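Local coordinates for acyl-coa oxidase (Arabidopsis thaliana, PDB 1W07), which catalyses the FAD-dependent desaturation of long- and medium-chain acyl-CoAs to 2-trans-enoyl-CoAs in peroxisomal beta-oxidation, passing electrons to oxygen to give hydrogen peroxide, at residues D5-E10 and Y306-R311; M129-C134 and R209-H214; P336-A341 and A602-F607. The protein carries 1 engineered substitution. One frame throughout, in Å; residues are numbered along the deposited sequence.

Contact 1: D5-E10 and Y306-R311. With PT (platinum (II) ion), chain L; FAD (flavin-adenine dinucleotide), chain C.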
loop_
_atom_site.group_PDB
_atom_site.type_symbol
_atom_site.label_atom_id
_atom_site.label_comp_id
_atom_site.label_asym_id
_atom_site.label_seq_id
_atom_site.Cartn_x
_atom_site.Cartn_y
_atom_site.Cartn_z
ATOM N N ASP B 5 -5.958 -32.340 2.567
ATOM C CA ASP B 5 -6.547 -31.062 2.188
ATOM C C ASP B 5 -7.304 -30.459 3.365
ATOM O O ASP B 5 -8.456 -30.824 3.617
ATOM C CB ASP B 5 -7.506 -31.247 1.008
ATOM C CG ASP B 5 -8.138 -29.939 0.570
ATOM O OD1 ASP B 5 -7.761 -28.889 1.134
ATOM O OD2 ASP B 5 -9.004 -29.961 -0.326
ATOM N N HIS B 6 -6.666 -29.533 4.081
ATOM C CA HIS B 6 -7.296 -28.894 5.238
ATOM C C HIS B 6 -8.477 -28.013 4.911
ATOM O O HIS B 6 -9.199 -27.580 5.808
ATOM C CB HIS B 6 -6.272 -28.068 6.002
ATOM C CG HIS B 6 -5.110 -28.872 6.479
ATOM N ND1 HIS B 6 -4.144 -29.352 5.626
ATOM C CD2 HIS B 6 -4.778 -29.315 7.713
ATOM C CE1 HIS B 6 -3.267 -30.061 6.312
ATOM N NE2 HIS B 6 -3.630 -30.054 7.581
ATOM N N LEU B 7 -8.675 -27.732 3.628
ATOM C CA LEU B 7 -9.792 -26.895 3.204
ATOM C C LEU B 7 -10.868 -27.762 2.555
ATOM O O LEU B 7 -11.792 -27.248 1.927
ATOM C CB LEU B 7 -9.292 -25.819 2.220
ATOM C CG LEU B 7 -8.489 -24.665 2.847
ATOM C CD1 LEU B 7 -7.713 -23.856 1.774
ATOM C CD2 LEU B 7 -9.464 -23.779 3.640
ATOM N N ALA B 8 -10.753 -29.079 2.725
ATOM C CA ALA B 8 -11.709 -30.006 2.123
ATOM C C ALA B 8 -13.153 -29.680 2.460
ATOM O O ALA B 8 -14.005 -29.699 1.578
ATOM C CB ALA B 8 -11.396 -31.444 2.523
ATOM N N ASP B 9 -13.423 -29.393 3.728
ATOM C CA ASP B 9 -14.774 -29.060 4.161
ATOM C C ASP B 9 -15.255 -27.766 3.510
ATOM O O ASP B 9 -16.413 -27.659 3.101
ATOM C CB ASP B 9 -14.826 -28.930 5.688
ATOM C CG ASP B 9 -16.222 -28.645 6.200
ATOM O OD1 ASP B 9 -17.143 -29.407 5.838
ATOM O OD2 ASP B 9 -16.409 -27.664 6.956
ATOM N N GLU B 10 -14.368 -26.777 3.403
ATOM C CA GLU B 10 -14.731 -25.501 2.780
ATOM C C GLU B 10 -15.158 -25.735 1.333
ATOM O O GLU B 10 -16.148 -25.182 0.866
ATOM C CB GLU B 10 -13.544 -24.526 2.813
ATOM C CG GLU B 10 -13.328 -23.872 4.162
ATOM C CD GLU B 10 -14.555 -23.101 4.629
ATOM O OE1 GLU B 10 -15.198 -22.466 3.777
ATOM O OE2 GLU B 10 -14.871 -23.125 5.839
ATOM N N TYR B 306 -6.286 -18.248 3.281
ATOM C CA TYR B 306 -5.763 -18.050 4.624
ATOM C C TYR B 306 -6.858 -17.649 5.618
ATOM O O TYR B 306 -6.784 -18.004 6.794
ATOM C CB TYR B 306 -4.672 -16.991 4.629
ATOM C CG TYR B 306 -4.045 -16.825 5.991
ATOM C CD1 TYR B 306 -3.253 -17.837 6.542
ATOM C CD2 TYR B 306 -4.250 -15.667 6.741
ATOM C CE1 TYR B 306 -2.679 -17.692 7.802
ATOM C CE2 TYR B 306 -3.683 -15.518 8.003
ATOM C CZ TYR B 306 -2.902 -16.527 8.525
ATOM O OH TYR B 306 -2.342 -16.371 9.773
ATOM N N SER B 307 -7.862 -16.902 5.160
ATOM C CA SER B 307 -8.953 -16.463 6.040
ATOM C C SER B 307 -9.796 -17.650 6.502
ATOM O O SER B 307 -10.411 -17.611 7.565
ATOM C CB SER B 307 -9.859 -15.456 5.329
ATOM O OG SER B 307 -9.185 -14.230 5.075
ATOM N N ALA B 308 -9.822 -18.696 5.688
ATOM C CA ALA B 308 -10.577 -19.904 6.007
ATOM C C ALA B 308 -9.764 -20.814 6.925
ATOM O O ALA B 308 -10.323 -21.625 7.664
ATOM C CB ALA B 308 -10.942 -20.643 4.732
ATOM N N VAL B 309 -8.442 -20.677 6.872
ATOM C CA VAL B 309 -7.564 -21.493 7.713
ATOM C C VAL B 309 -7.347 -20.828 9.071
ATOM O O VAL B 309 -7.419 -21.481 10.112
ATOM C CB VAL B 309 -6.174 -21.702 7.058
ATOM C CG1 VAL B 309 -5.206 -22.295 8.067
ATOM C CG2 VAL B 309 -6.291 -22.624 5.846
ATOM N N ARG B 310 -7.086 -19.527 9.050
ATOM C CA ARG B 310 -6.837 -18.788 10.279
ATOM C C ARG B 310 -8.057 -18.661 11.196
ATOM O O ARG B 310 -9.135 -18.233 10.772
ATOM C CB ARG B 310 -6.308 -17.397 9.934
ATOM C CG ARG B 310 -5.996 -16.521 11.139
ATOM C CD ARG B 310 -4.802 -17.041 11.944
ATOM N NE ARG B 310 -4.430 -16.096 12.993
ATOM C CZ ARG B 310 -3.313 -16.171 13.718
ATOM N NH1 ARG B 310 -2.434 -17.152 13.514
ATOM N NH2 ARG B 310 -3.068 -15.262 14.660
ATOM N N ARG B 311 -7.886 -19.054 12.454
ATOM C CA ARG B 311 -8.951 -18.959 13.447
ATOM C C ARG B 311 -8.437 -18.063 14.561
ATOM O O ARG B 311 -7.271 -18.167 14.973
ATOM C CB ARG B 311 -9.312 -20.346 14.005
ATOM C CG ARG B 311 -10.002 -21.283 12.998
ATOM C CD ARG B 311 -10.040 -22.728 13.508
ATOM N NE ARG B 311 -10.658 -23.654 12.553
ATOM C CZ ARG B 311 -11.970 -23.779 12.358
ATOM N NH1 ARG B 311 -12.833 -23.043 13.051
ATOM N NH2 ARG B 311 -12.423 -24.650 11.467
HETATM PT PT PT L . -2.563 -32.133 8.295
HETATM P PA FAD C . -5.144 -11.992 13.580
HETATM O O1A FAD C . -5.611 -11.477 14.887
HETATM O O2A FAD C . -5.040 -13.457 13.387
HETATM O O5B FAD C . -6.067 -11.356 12.425
HETATM C C5B FAD C . -6.002 -11.818 11.072
HETATM C C4B FAD C . -7.210 -11.294 10.289
HETATM O O4B FAD C . -8.384 -11.678 11.035
HETATM C C3B FAD C . -7.210 -9.763 10.245
HETATM O O3B FAD C . -7.953 -9.314 9.108
HETATM C C2B FAD C . -7.938 -9.411 11.540
HETATM O O2B FAD C . -8.567 -8.134 11.405
HETATM C C1B FAD C . -9.030 -10.484 11.509
HETATM N N9A FAD C . -9.595 -10.713 12.856
HETATM C C8A FAD C . -9.001 -11.378 13.849
HETATM N N7A FAD C . -9.802 -11.411 14.911
HETATM C C5A FAD C . -10.923 -10.770 14.588
HETATM C C6A FAD C . -12.095 -10.498 15.282
HETATM N N6A FAD C . -12.266 -10.939 16.523
HETATM N N1A FAD C . -13.109 -9.786 14.628
HETATM C C2A FAD C . -12.921 -9.373 13.303
HETATM N N3A FAD C . -11.788 -9.648 12.678
HETATM C C4A FAD C . -10.798 -10.326 13.281
HETATM N N1 FAD C . 4.807 -10.350 19.056
HETATM C C2 FAD C . 5.537 -10.518 20.240
HETATM O O2 FAD C . 5.116 -11.260 21.123
HETATM N N3 FAD C . 6.771 -9.867 20.376
HETATM C C4 FAD C . 7.271 -9.072 19.336
HETATM O O4 FAD C . 8.357 -8.511 19.463
HETATM C C4X FAD C . 6.540 -8.915 18.165
HETATM N N5 FAD C . 7.061 -8.174 17.094
HETATM C C5X FAD C . 6.347 -8.037 15.897
HETATM C C6 FAD C . 6.932 -7.416 14.798
HETATM C C7 FAD C . 6.281 -7.420 13.565
HETATM C C7M FAD C . 6.969 -6.773 12.361
HETATM C C8 FAD C . 5.036 -8.037 13.435
HETATM C C8M FAD C . 4.313 -8.102 12.085
HETATM C C9 FAD C . 4.447 -8.640 14.542
HETATM C C9A FAD C . 5.096 -8.646 15.777
HETATM N N10 FAD C . 4.551 -9.340 16.865
HETATM C C10 FAD C . 5.309 -9.545 18.026
HETATM C "C1'" FAD C . 3.200 -9.946 16.774
HETATM C "C2'" FAD C . 2.157 -8.828 16.891
HETATM O "O2'" FAD C . 2.412 -8.060 18.071
HETATM C "C3'" FAD C . 0.704 -9.312 16.924
HETATM O "O3'" FAD C . 0.523 -10.240 17.999
HETATM C "C4'" FAD C . 0.275 -9.974 15.612
HETATM O "O4'" FAD C . 0.775 -9.256 14.482
HETATM C "C5'" FAD C . -1.251 -10.032 15.539
HETATM O "O5'" FAD C . -1.650 -10.415 14.223
HETATM P P FAD C . -2.365 -11.828 13.952
HETATM O O1P FAD C . -1.528 -12.565 12.979
HETATM O O2P FAD C . -2.682 -12.468 15.248
HETATM O O3P FAD C . -3.716 -11.342 13.226
#
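The CD2 methyl of L7 sits over the last turn of helix 278-309, where it meets A308 CB at 3.6 Å and V309 CG2 at 4.0 Å. The side chains of L7 and V309 cross at about a right angle, and the one CD2 methyl touches two consecutive residues of the helix. With V309 CG1 anti to the backbone N (chi1 168°), CG2 stands beside that N and is the branch that meets L7. E10 adds aliphatic contact alone: its chain bends at chi2, CG stands 4.1 Å from A308 CB, and the carboxylate goes on to salt bridges with K13 and R597. L7 is the N-cap residue of helix 8-12, and its backbone N donates to D5 OD1 (2.9 Å) in an Asx turn, from above the carboxylate plane. H6 NE2 binds a platinum ion at 2.4 Å. R310, the first residue past the helix, turns to the cofactor instead: NE donates to FAD O2A at 2.7 Å, and NH2 reaches the same oxygen by a weak bond. Methyl packing thus fastens the N-terminal segment to A308 and V309, while the adjoining arginine probably offsets negative charge on the FAD diphosphate.

Contact 2: M129-C134 and R209-H214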
loop_
_atom_site.group_PDB
_atom_site.type_symbol
_atom_site.label_atom_id
_atom_site.label_comp_id
_atom_site.label_asym_id
_atom_site.label_seq_id
_atom_site.Cartn_x
_atom_site.Cartn_y
_atom_site.Cartn_z
ATOM N N MET B 129 14.874 -12.745 -32.809
ATOM C CA MET B 129 15.692 -12.317 -31.682
ATOM C C MET B 129 17.168 -12.129 -32.058
ATOM O O MET B 129 18.048 -12.314 -31.217
ATOM C CB MET B 129 15.587 -13.329 -30.535
ATOM C CG MET B 129 14.160 -13.636 -30.076
ATOM S SD MET B 129 13.537 -12.546 -28.779
ATOM C CE MET B 129 14.851 -12.633 -27.640
ATOM N N GLN B 130 17.435 -11.764 -33.314
ATOM C CA GLN B 130 18.803 -11.518 -33.759
ATOM C C GLN B 130 19.192 -10.168 -33.165
ATOM O O GLN B 130 20.352 -9.747 -33.209
ATOM C CB GLN B 130 18.886 -11.478 -35.287
ATOM C CG GLN B 130 18.442 -12.767 -35.966
ATOM C CD GLN B 130 18.610 -12.713 -37.468
ATOM O OE1 GLN B 130 19.731 -12.665 -37.975
ATOM N NE2 GLN B 130 17.496 -12.708 -38.189
ATOM N N ILE B 131 18.185 -9.495 -32.616
ATOM C CA ILE B 131 18.357 -8.220 -31.931
ATOM C C ILE B 131 17.343 -8.208 -30.783
ATOM O O ILE B 131 16.336 -8.919 -30.826
ATOM C CB ILE B 131 18.078 -7.010 -32.840
ATOM C CG1 ILE B 131 16.611 -7.002 -33.258
ATOM C CG2 ILE B 131 18.985 -7.058 -34.062
ATOM C CD1 ILE B 131 16.180 -5.712 -33.916
ATOM N N ILE B 132 17.624 -7.418 -29.753
ATOM C CA ILE B 132 16.739 -7.303 -28.603
ATOM C C ILE B 132 16.456 -5.819 -28.422
ATOM O O ILE B 132 17.371 -5.015 -28.228
ATOM C CB ILE B 132 17.394 -7.907 -27.323
ATOM C CG1 ILE B 132 17.570 -9.415 -27.501
ATOM C CG2 ILE B 132 16.518 -7.648 -26.104
ATOM C CD1 ILE B 132 18.310 -10.091 -26.362
ATOM N N GLY B 133 15.180 -5.453 -28.503
ATOM C CA GLY B 133 14.820 -4.053 -28.391
ATOM C C GLY B 133 14.009 -3.675 -27.174
ATOM O O GLY B 133 13.414 -4.527 -26.508
ATOM N N CYS B 134 13.993 -2.378 -26.890
ATOM C CA CYS B 134 13.256 -1.842 -25.757
ATOM C C CYS B 134 12.539 -0.580 -26.231
ATOM O O CYS B 134 12.789 -0.108 -27.339
ATOM C CB CYS B 134 14.215 -1.518 -24.608
ATOM S SG CYS B 134 15.589 -0.411 -25.019
ATOM N N ARG B 209 23.995 -1.397 -28.541
ATOM C CA ARG B 209 25.144 -2.249 -28.293
ATOM C C ARG B 209 25.532 -3.095 -29.495
ATOM O O ARG B 209 24.698 -3.472 -30.319
ATOM C CB ARG B 209 24.868 -3.193 -27.122
ATOM C CG ARG B 209 24.591 -2.514 -25.787
ATOM C CD ARG B 209 24.185 -3.554 -24.741
ATOM N NE ARG B 209 23.746 -2.942 -23.490
ATOM C CZ ARG B 209 24.557 -2.522 -22.527
ATOM N NH1 ARG B 209 25.875 -2.645 -22.651
ATOM N NH2 ARG B 209 24.043 -1.970 -21.434
ATOM N N SER B 210 26.814 -3.416 -29.568
ATOM C CA SER B 210 27.344 -4.236 -30.639
ATOM C C SER B 210 26.781 -5.643 -30.546
ATOM O O SER B 210 26.608 -6.173 -29.455
ATOM C CB SER B 210 28.867 -4.279 -30.542
ATOM O OG SER B 210 29.361 -5.483 -31.082
ATOM N N LEU B 211 26.505 -6.245 -31.699
ATOM C CA LEU B 211 25.982 -7.601 -31.734
ATOM C C LEU B 211 27.109 -8.634 -31.672
ATOM O O LEU B 211 26.861 -9.830 -31.814
ATOM C CB LEU B 211 25.155 -7.819 -33.006
ATOM C CG LEU B 211 23.898 -6.953 -33.152
ATOM C CD1 LEU B 211 23.290 -7.173 -34.530
ATOM C CD2 LEU B 211 22.892 -7.295 -32.053
ATOM N N GLU B 212 28.346 -8.188 -31.461
ATOM C CA GLU B 212 29.457 -9.131 -31.384
ATOM C C GLU B 212 29.994 -9.313 -29.965
ATOM O O GLU B 212 30.348 -10.422 -29.565
ATOM C CB GLU B 212 30.593 -8.715 -32.326
ATOM C CG GLU B 212 31.365 -7.497 -31.882
ATOM C CD GLU B 212 32.703 -7.383 -32.577
ATOM O OE1 GLU B 212 33.540 -8.302 -32.419
ATOM O OE2 GLU B 212 32.920 -6.376 -33.282
ATOM N N ASP B 213 30.052 -8.232 -29.198
ATOM C CA ASP B 213 30.540 -8.316 -27.829
ATOM C C ASP B 213 29.684 -7.527 -26.818
ATOM O O ASP B 213 30.098 -7.327 -25.679
ATOM C CB ASP B 213 32.004 -7.860 -27.762
ATOM C CG ASP B 213 32.185 -6.429 -28.199
ATOM O OD1 ASP B 213 31.165 -5.734 -28.415
ATOM O OD2 ASP B 213 33.348 -5.989 -28.324
ATOM N N HIS B 214 28.501 -7.083 -27.244
ATOM C CA HIS B 214 27.575 -6.355 -26.382
ATOM C C HIS B 214 28.090 -5.001 -25.872
ATOM O O HIS B 214 27.451 -4.359 -25.031
ATOM C CB HIS B 214 27.198 -7.226 -25.180
ATOM C CG HIS B 214 25.788 -7.030 -24.704
ATOM N ND1 HIS B 214 24.694 -7.193 -25.526
ATOM C CD2 HIS B 214 25.293 -6.738 -23.478
ATOM C CE1 HIS B 214 23.586 -7.009 -24.828
ATOM N NE2 HIS B 214 23.921 -6.735 -23.580
#
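L211 reaches across to the backbone of Q130 and the side chain of I131. Its CD2 methyl comes within 3.7 Å of Q130 O, a plain van der Waals approach to a carbonyl, and its CD1 methyl lies 4.3 Å from I131 CG2. With CG anti to its own carbonyl carbon (chi1 -63°), L211 extends so that both methyls face the other segment. The backbones stay apart, I131 CA and L211 CA being 7.7 Å from each other.

The loop carrying L211 is shaped from within. S210 OG accepts from E212 N at 2.9 Å, an ST turn that spans L211, and H214 N returns a weak bond to S210 O. Farther along, R209 CD lies over the centre of the H214 ring, 3.4 Å above its plane, while R209 NH1 makes a weak, nearly straight bond to H214 O in the guanidinium plane. The H214 ring also stacks with Y647 of the second subunit, and its NE2 donates to K181 O.

In segment 129-134, M129 has positive phi and is the C-prime residue of the Schellman motif that ends helix 116-128. I131 rests on W122 and L125 of that helix and on F106 of helix 98-113. The backbone of I132 bonds to T184 and H185 and that of C134 to V187, and the chain runs into strand 133-136, which pairs in parallel with strand 185-194; the loop of L211, following strand 197-207, thus packs where the helical N-terminal region passes into the beta-sheet middle domain.

Contact 3: P336-A341 and A602-F607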
loop_
_atom_site.group_PDB
_atom_site.type_symbol
_atom_site.label_atom_id
_atom_site.label_comp_id
_atom_site.label_asym_id
_atom_site.label_seq_id
_atom_site.Cartn_x
_atom_site.Cartn_y
_atom_site.Cartn_z
ATOM N N PRO B 336 -15.591 -7.730 -1.370
ATOM C CA PRO B 336 -15.714 -6.713 -2.420
ATOM C C PRO B 336 -14.537 -6.875 -3.397
ATOM O O PRO B 336 -14.678 -6.634 -4.598
ATOM C CB PRO B 336 -15.665 -5.403 -1.629
ATOM C CG PRO B 336 -16.343 -5.785 -0.322
ATOM C CD PRO B 336 -15.685 -7.121 -0.033
ATOM N N LEU B 337 -13.377 -7.307 -2.897
ATOM C CA LEU B 337 -12.209 -7.510 -3.772
ATOM C C LEU B 337 -12.379 -8.757 -4.645
ATOM O O LEU B 337 -11.927 -8.805 -5.800
ATOM C CB LEU B 337 -10.942 -7.634 -2.934
ATOM C CG LEU B 337 -10.598 -6.403 -2.069
ATOM C CD1 LEU B 337 -9.285 -6.672 -1.368
ATOM C CD2 LEU B 337 -10.513 -5.148 -2.935
ATOM N N LEU B 338 -13.019 -9.777 -4.089
ATOM C CA LEU B 338 -13.299 -10.990 -4.847
ATOM C C LEU B 338 -14.286 -10.591 -5.937
ATOM O O LEU B 338 -14.124 -10.950 -7.093
ATOM C CB LEU B 338 -13.912 -12.045 -3.926
ATOM C CG LEU B 338 -14.541 -13.265 -4.602
ATOM C CD1 LEU B 338 -13.508 -14.018 -5.445
ATOM C CD2 LEU B 338 -15.124 -14.157 -3.515
ATOM N N ALA B 339 -15.308 -9.828 -5.576
ATOM C CA ALA B 339 -16.290 -9.382 -6.571
ATOM C C ALA B 339 -15.628 -8.525 -7.666
ATOM O O ALA B 339 -15.965 -8.652 -8.852
ATOM C CB ALA B 339 -17.409 -8.588 -5.896
ATOM N N SER B 340 -14.686 -7.663 -7.264
ATOM C CA SER B 340 -13.965 -6.777 -8.189
ATOM C C SER B 340 -13.080 -7.563 -9.144
ATOM O O SER B 340 -12.884 -7.158 -10.290
ATOM C CB SER B 340 -13.092 -5.768 -7.426
ATOM O OG SER B 340 -13.850 -4.850 -6.650
ATOM N N ALA B 341 -12.517 -8.670 -8.670
ATOM C CA ALA B 341 -11.680 -9.492 -9.538
ATOM C C ALA B 341 -12.531 -9.967 -10.716
ATOM O O ALA B 341 -12.132 -9.823 -11.866
ATOM C CB ALA B 341 -11.114 -10.689 -8.762
ATOM N N ALA B 602 -14.181 -21.871 -2.952
ATOM C CA ALA B 602 -14.399 -22.407 -4.296
ATOM C C ALA B 602 -14.321 -21.284 -5.332
ATOM O O ALA B 602 -13.829 -21.491 -6.446
ATOM C CB ALA B 602 -15.765 -23.110 -4.375
ATOM N N LEU B 603 -14.796 -20.089 -4.979
ATOM C CA LEU B 603 -14.737 -18.977 -5.932
ATOM C C LEU B 603 -13.294 -18.587 -6.290
ATOM O O LEU B 603 -13.047 -18.073 -7.386
ATOM C CB LEU B 603 -15.488 -17.770 -5.369
ATOM C CG LEU B 603 -17.018 -17.904 -5.367
ATOM C CD1 LEU B 603 -17.654 -16.742 -4.619
ATOM C CD2 LEU B 603 -17.505 -17.956 -6.802
ATOM N N VAL B 604 -12.337 -18.820 -5.388
ATOM C CA VAL B 604 -10.953 -18.493 -5.723
ATOM C C VAL B 604 -10.261 -19.694 -6.360
ATOM O O VAL B 604 -9.258 -19.539 -7.061
ATOM C CB VAL B 604 -10.141 -17.981 -4.493
ATOM C CG1 VAL B 604 -10.827 -16.747 -3.917
ATOM C CG2 VAL B 604 -9.939 -19.094 -3.432
ATOM N N ASP B 605 -10.800 -20.897 -6.128
ATOM C CA ASP B 605 -10.213 -22.100 -6.724
ATOM C C ASP B 605 -10.511 -22.029 -8.218
ATOM O O ASP B 605 -9.786 -22.590 -9.042
ATOM C CB ASP B 605 -10.832 -23.387 -6.161
ATOM C CG ASP B 605 -10.460 -23.652 -4.711
ATOM O OD1 ASP B 605 -9.370 -23.233 -4.259
ATOM O OD2 ASP B 605 -11.272 -24.324 -4.022
ATOM N N ALA B 606 -11.591 -21.337 -8.569
ATOM C CA ALA B 606 -11.972 -21.195 -9.974
ATOM C C ALA B 606 -10.856 -20.553 -10.802
ATOM O O ALA B 606 -10.828 -20.689 -12.028
ATOM C CB ALA B 606 -13.250 -20.375 -10.082
ATOM N N PHE B 607 -9.946 -19.846 -10.133
ATOM C CA PHE B 607 -8.822 -19.182 -10.806
ATOM C C PHE B 607 -7.871 -20.247 -11.352
ATOM O O PHE B 607 -7.114 -20.001 -12.294
ATOM C CB PHE B 607 -8.076 -18.282 -9.806
ATOM C CG PHE B 607 -8.943 -17.212 -9.178
ATOM C CD1 PHE B 607 -8.626 -16.674 -7.933
ATOM C CD2 PHE B 607 -10.071 -16.731 -9.844
ATOM C CE1 PHE B 607 -9.427 -15.665 -7.360
ATOM C CE2 PHE B 607 -10.875 -15.730 -9.286
ATOM C CZ PHE B 607 -10.549 -15.196 -8.037
#
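L338 spreads its two methyls over three residues of segment 602-607. CD2 meets L603 CD1 at 3.8 Å, while CD1 stands 4.1 Å from V604 CG1 and an equal 4.1 Å from F607 CZ. With CG anti to the backbone N (chi1 167°) and chi2 near 59°, the leucine fork opens toward helix 600-605. It crosses L603 and V604 at about a right angle and approaches the F607 ring obliquely. V604 presents CG1, which is anti to its carbonyl carbon, with CG2 between the backbone N and the carbonyl carbon. F607 folds back on its own chain: V604 CA lies 3.6 Å above the plane of its ring, offset toward the rim. This packs helix 328-363 of the C-alpha1 domain against helix 600-605 and the residues that follow it, within the helical C-terminal part of the acyl-CoA oxidase fold; V300 of helix 278-309 also touches L338. Replacing L338 with an alanine would probably open a gap among L603, V604 and F607, leaving the phenylalanine ring without the methyl that meets CZ. Two residues on, S340 OG donates to P336 O at 2.8 Å, and S340 N reaches the same oxygen from the opposite face of its plane.

Overall arrangement
Contacts 1 and 3 lie on the same side of the chain's centre, about 16 Å apart between centres and about 5 Å between nearest atoms, without touching. Contact 1 uses helix 278-309 and contact 3 uses helix 328-363, the next helix in the chain. FAD lies between the subunits here: R310 of contact 1 and Q330 bind a cofactor also hydrogen-bonded by S144, T422 and D426 of the second subunit, and L338 of contact 3 lies about 10 Å from R333, another FAD-binding residue, between side chains. Contact 2, nested along the chain inside contact 1, is about 50 Å from it and about 42 Å from contact 3, centre to centre, away from the annotated sites.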